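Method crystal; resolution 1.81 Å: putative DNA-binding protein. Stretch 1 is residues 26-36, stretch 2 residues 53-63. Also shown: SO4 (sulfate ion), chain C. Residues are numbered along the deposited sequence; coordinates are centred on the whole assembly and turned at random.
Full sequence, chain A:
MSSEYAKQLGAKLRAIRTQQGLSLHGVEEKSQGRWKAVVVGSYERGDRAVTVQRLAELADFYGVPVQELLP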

# COMPACT_ATOMS: atom_id res chain seq x y z
N GLY A 26 -10.30 -18.90 10.71
CA GLY A 26 -10.03 -18.16 11.93
C GLY A 26 -10.07 -16.66 11.73
O GLY A 26 -10.55 -15.92 12.59
N VAL A 27 -9.57 -16.21 10.58
CA VAL A 27 -9.56 -14.79 10.26
C VAL A 27 -10.99 -14.29 10.10
O VAL A 27 -11.34 -13.23 10.61
N GLU A 28 -11.82 -15.06 9.40
CA GLU A 28 -13.21 -14.68 9.19
C GLU A 28 -13.94 -14.61 10.53
O GLU A 28 -14.79 -13.74 10.74
N GLU A 29 -13.62 -15.53 11.44
CA GLU A 29 -14.26 -15.54 12.75
C GLU A 29 -13.79 -14.37 13.60
O GLU A 29 -14.61 -13.63 14.14
N LYS A 30 -12.48 -14.20 13.72
CA LYS A 30 -11.93 -13.13 14.53
C LYS A 30 -12.35 -11.74 14.05
O LYS A 30 -12.54 -10.83 14.85
N SER A 31 -12.53 -11.60 12.73
CA SER A 31 -12.92 -10.32 12.15
C SER A 31 -14.43 -10.15 12.08
O SER A 31 -14.93 -9.22 11.44
N GLN A 32 -15.17 -11.04 12.73
CA GLN A 32 -16.62 -10.97 12.73
C GLN A 32 -17.16 -10.97 11.30
O GLN A 32 -18.20 -10.37 11.02
N GLY A 33 -16.43 -11.61 10.39
CA GLY A 33 -16.86 -11.68 9.01
C GLY A 33 -16.41 -10.55 8.10
O GLY A 33 -16.70 -10.56 6.90
N ARG A 34 -15.69 -9.57 8.64
CA ARG A 34 -15.23 -8.46 7.82
C ARG A 34 -14.26 -8.94 6.76
O ARG A 34 -14.32 -8.52 5.60
N TRP A 35 -13.36 -9.83 7.16
CA TRP A 35 -12.35 -10.39 6.26
C TRP A 35 -12.74 -11.84 5.95
O TRP A 35 -12.44 -12.75 6.72
N LYS A 36 -13.41 -12.03 4.82
CA LYS A 36 -13.85 -13.36 4.40
C LYS A 36 -12.69 -14.25 3.97
O LYS A 36 -11.76 -13.80 3.31
N GLN A 53 -5.24 0.93 1.20
CA GLN A 53 -6.17 1.02 2.33
C GLN A 53 -6.43 -0.36 2.93
O GLN A 53 -6.40 -0.53 4.15
N ARG A 54 -6.67 -1.35 2.07
CA ARG A 54 -6.93 -2.71 2.54
C ARG A 54 -5.69 -3.28 3.23
O ARG A 54 -5.80 -3.94 4.27
N LEU A 55 -4.51 -3.04 2.66
CA LEU A 55 -3.28 -3.55 3.26
C LEU A 55 -3.10 -2.97 4.67
O LEU A 55 -2.72 -3.69 5.60
N ALA A 56 -3.37 -1.68 4.81
CA ALA A 56 -3.24 -1.02 6.10
C ALA A 56 -4.24 -1.60 7.10
O ALA A 56 -3.91 -1.78 8.28
N GLU A 57 -5.44 -1.91 6.64
CA GLU A 57 -6.47 -2.47 7.51
C GLU A 57 -6.08 -3.88 7.96
O GLU A 57 -6.29 -4.25 9.11
N LEU A 58 -5.50 -4.65 7.05
CA LEU A 58 -5.08 -6.01 7.38
C LEU A 58 -3.88 -5.99 8.33
O LEU A 58 -3.79 -6.83 9.22
N ALA A 59 -2.98 -5.04 8.13
CA ALA A 59 -1.81 -4.93 9.00
C ALA A 59 -2.27 -4.70 10.43
O ALA A 59 -1.76 -5.32 11.36
N ASP A 60 -3.23 -3.79 10.59
CA ASP A 60 -3.78 -3.46 11.90
C ASP A 60 -4.44 -4.69 12.50
O ASP A 60 -4.24 -5.00 13.68
N PHE A 61 -5.22 -5.39 11.69
CA PHE A 61 -5.91 -6.59 12.13
C PHE A 61 -4.93 -7.63 12.66
O PHE A 61 -5.14 -8.21 13.73
N TYR A 62 -3.85 -7.85 11.92
CA TYR A 62 -2.84 -8.82 12.32
C TYR A 62 -1.91 -8.30 13.41
O TYR A 62 -1.13 -9.06 13.98
N GLY A 63 -2.00 -7.00 13.69
CA GLY A 63 -1.17 -6.41 14.73
C GLY A 63 0.29 -6.25 14.35
O GLY A 63 1.17 -6.33 15.21

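The two stretches meet through a small aromatic-centred apolar contact, edged by a salt bridge and a water bridge, with no direct hydrogen bond crossing between them. The helix axes of 26-30 and 53-62 are nearly perpendicular, at 87°, and stay 12.4 Å apart at closest approach, so side chains must fill the gap; together they bury 460 Å².

Trp35 and Phe61 carry the two largest shares of that surface, together about half of it, and the CA-to-CB bonds of both point toward the opposing stretch. Trp35 takes chi1 m and Phe61 chi1 t, which brings the edge of the indole against the face of the phenyl ring: the centroid of the indole five-membered ring lies 4.8 Å from that of Phe61, with the planes at 71°, and Trp35 CD1 approaches Phe61 CG to 3.8 Å. Leu58 (m, t) starts out sideways, but its end comes nearer and places CD2 over one face of the indole, 4.0 Å from Trp35 CD2. That methyl sits only 9° off the normal of the five-membered ring, the geometry of a CH-pi contact.

Phe61 also receives the helix of stretch 1. Val27 (t) sets CG1 3.8 Å from Phe61 CE2, while its other methyl, CG2, lies near the plane of the Tyr62 ring, 4.1 Å from Tyr62 CE1 and 3.5 Å from Tyr62 OH. Lys30 CB meets the phenyl edge at CZ, 3.9 Å away, and Ser31 CB comes within 3.8 Å of Phe61 CE1. The Ser31 hydroxyl serves its own stretch: in the p rotamer, OG donates to Val27 O (2.8 Å) and accepts from Trp35 N (3.0 Å, 163°), tying the segment that carries the tryptophan back to the helix.

Charged groups line the far end of the indole. Glu57 (m, t) directs OE2 to Arg34 NH2 at 3.4 Å, a salt bridge reached by an arginine extended through t, t, t. Glu57 OE1 pairs with Arg54 NH1 at 3.2 Å within the helix, so the carboxylate links both guanidinium groups. Glu57 OE1 and Arg54 NH1 lie near the indole plane, 3.4 Å from Trp35 CH2 and 3.2 Å from Trp35 CZ3, respectively. Arg54 (t, p, p) also holds the sulfate, probably from the crystallisation liquor: its NH2 bonds to SO4 O4 at 3.1 Å, and its NE weakly to the same oxygen at 3.3 Å.

At the other margin, the extended all-t Lys30 reaches water 1, its NZ donating over 2.9 Å; this water donates to Phe61 O at 2.8 Å, providing a solvent-mediated polar link.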

# COMPACT_ATOMS: atom_id res chain seq x y z
CB VAL A 27 -8.77 -14.52 8.95
CG1 VAL A 27 -9.03 -13.09 8.47
CG2 VAL A 27 -7.28 -14.71 9.20
CB GLU A 28 -13.91 -15.70 8.28
CG GLU A 28 -15.29 -15.25 7.80
CD GLU A 28 -15.84 -16.12 6.69
OE1 GLU A 28 -15.13 -16.30 5.67
OE2 GLU A 28 -16.98 -16.62 6.82
CB GLU A 29 -13.96 -16.85 13.47
CG GLU A 29 -14.60 -18.07 12.83
CD GLU A 29 -14.22 -19.36 13.52
OE1 GLU A 29 -13.01 -19.67 13.59
OE2 GLU A 29 -15.13 -20.07 14.00
CB LYS A 30 -10.40 -13.21 14.58
CG LYS A 30 -9.77 -12.21 15.55
CD LYS A 30 -8.27 -12.42 15.72
CE LYS A 30 -7.72 -11.51 16.82
NZ LYS A 30 -6.27 -11.74 17.06
CB SER A 31 -12.33 -10.16 10.75
OG SER A 31 -12.94 -11.06 9.84
CB GLN A 32 -17.09 -9.70 13.44
CG GLN A 32 -16.23 -9.27 14.63
CD GLN A 32 -16.44 -10.12 15.86
OE1 GLN A 32 -16.25 -11.33 15.83
NE2 GLN A 32 -16.84 -9.48 16.96
CB ARG A 34 -14.56 -7.38 8.67
CG ARG A 34 -14.25 -6.12 7.88
CD ARG A 34 -13.54 -5.09 8.74
NE ARG A 34 -13.37 -3.83 8.01
CZ ARG A 34 -12.59 -2.84 8.42
NH1 ARG A 34 -11.91 -2.95 9.55
NH2 ARG A 34 -12.50 -1.73 7.70
CB TRP A 35 -10.98 -10.34 6.92
CG TRP A 35 -10.61 -8.98 7.44
CD1 TRP A 35 -10.11 -8.70 8.67
CD2 TRP A 35 -10.74 -7.73 6.76
NE1 TRP A 35 -9.92 -7.34 8.81
CE2 TRP A 35 -10.30 -6.72 7.65
CE3 TRP A 35 -11.19 -7.35 5.48
CZ2 TRP A 35 -10.30 -5.36 7.30
CZ3 TRP A 35 -11.19 -6.00 5.14
CH2 TRP A 35 -10.74 -5.02 6.05
CB LYS A 36 -14.86 -13.24 3.25
CG LYS A 36 -16.19 -12.59 3.62
CD LYS A 36 -17.01 -13.46 4.55
CE LYS A 36 -18.44 -12.94 4.68
NZ LYS A 36 -18.50 -11.53 5.16
CB GLN A 53 -7.48 1.67 1.88
CG GLN A 53 -8.53 1.81 2.98
CD GLN A 53 -9.72 2.64 2.54
OE1 GLN A 53 -10.14 2.59 1.39
NE2 GLN A 53 -10.28 3.41 3.47
CB ARG A 54 -7.31 -3.62 1.36
CG ARG A 54 -7.91 -4.96 1.78
CD ARG A 54 -9.28 -4.76 2.41
NE ARG A 54 -10.27 -4.31 1.42
CZ ARG A 54 -11.48 -3.86 1.73
NH1 ARG A 54 -11.87 -3.79 2.99
NH2 ARG A 54 -12.31 -3.48 0.77
CB LEU A 55 -2.06 -3.21 2.41
CG LEU A 55 -0.74 -3.81 2.91
CD1 LEU A 55 -0.87 -5.33 2.94
CD2 LEU A 55 0.41 -3.39 2.01
CB ALA A 56 -3.47 0.48 5.95
CB GLU A 57 -7.82 -2.50 6.78
CG GLU A 57 -8.24 -1.13 6.25
CD GLU A 57 -9.52 -1.16 5.42
OE1 GLU A 57 -9.70 -2.10 4.62
OE2 GLU A 57 -10.33 -0.22 5.56
CB LEU A 58 -4.72 -6.78 6.11
CG LEU A 58 -5.92 -7.09 5.21
CD1 LEU A 58 -5.44 -7.70 3.90
CD2 LEU A 58 -6.89 -8.04 5.93
CB ALA A 59 -0.92 -3.78 8.54
CB ASP A 60 -4.80 -2.33 11.77
CG ASP A 60 -4.16 -0.99 11.46
OD1 ASP A 60 -3.01 -0.98 10.98
OD2 ASP A 60 -4.81 0.05 11.69
CB PHE A 61 -6.71 -7.20 10.98
CG PHE A 61 -7.35 -8.52 11.31
CD1 PHE A 61 -8.42 -8.58 12.19
CD2 PHE A 61 -6.86 -9.69 10.76
CE1 PHE A 61 -9.00 -9.81 12.52
CE2 PHE A 61 -7.43 -10.92 11.08
CZ PHE A 61 -8.51 -10.98 11.96
CB TYR A 62 -2.03 -9.27 11.10
CG TYR A 62 -2.81 -10.16 10.15
CD1 TYR A 62 -3.47 -11.29 10.62
CD2 TYR A 62 -2.88 -9.87 8.79
CE1 TYR A 62 -4.18 -12.13 9.76
CE2 TYR A 62 -3.59 -10.71 7.91
CZ TYR A 62 -4.24 -11.83 8.41
OH TYR A 62 -4.93 -12.66 7.55
S SO4 C . -11.69 -5.23 -2.07
O1 SO4 C . -10.98 -6.25 -2.86
O2 SO4 C . -12.92 -4.82 -2.78
O3 SO4 C . -12.07 -5.80 -0.76
O4 SO4 C . -10.82 -4.06 -1.86
O HOH W 1 -5.18 -10.95 14.49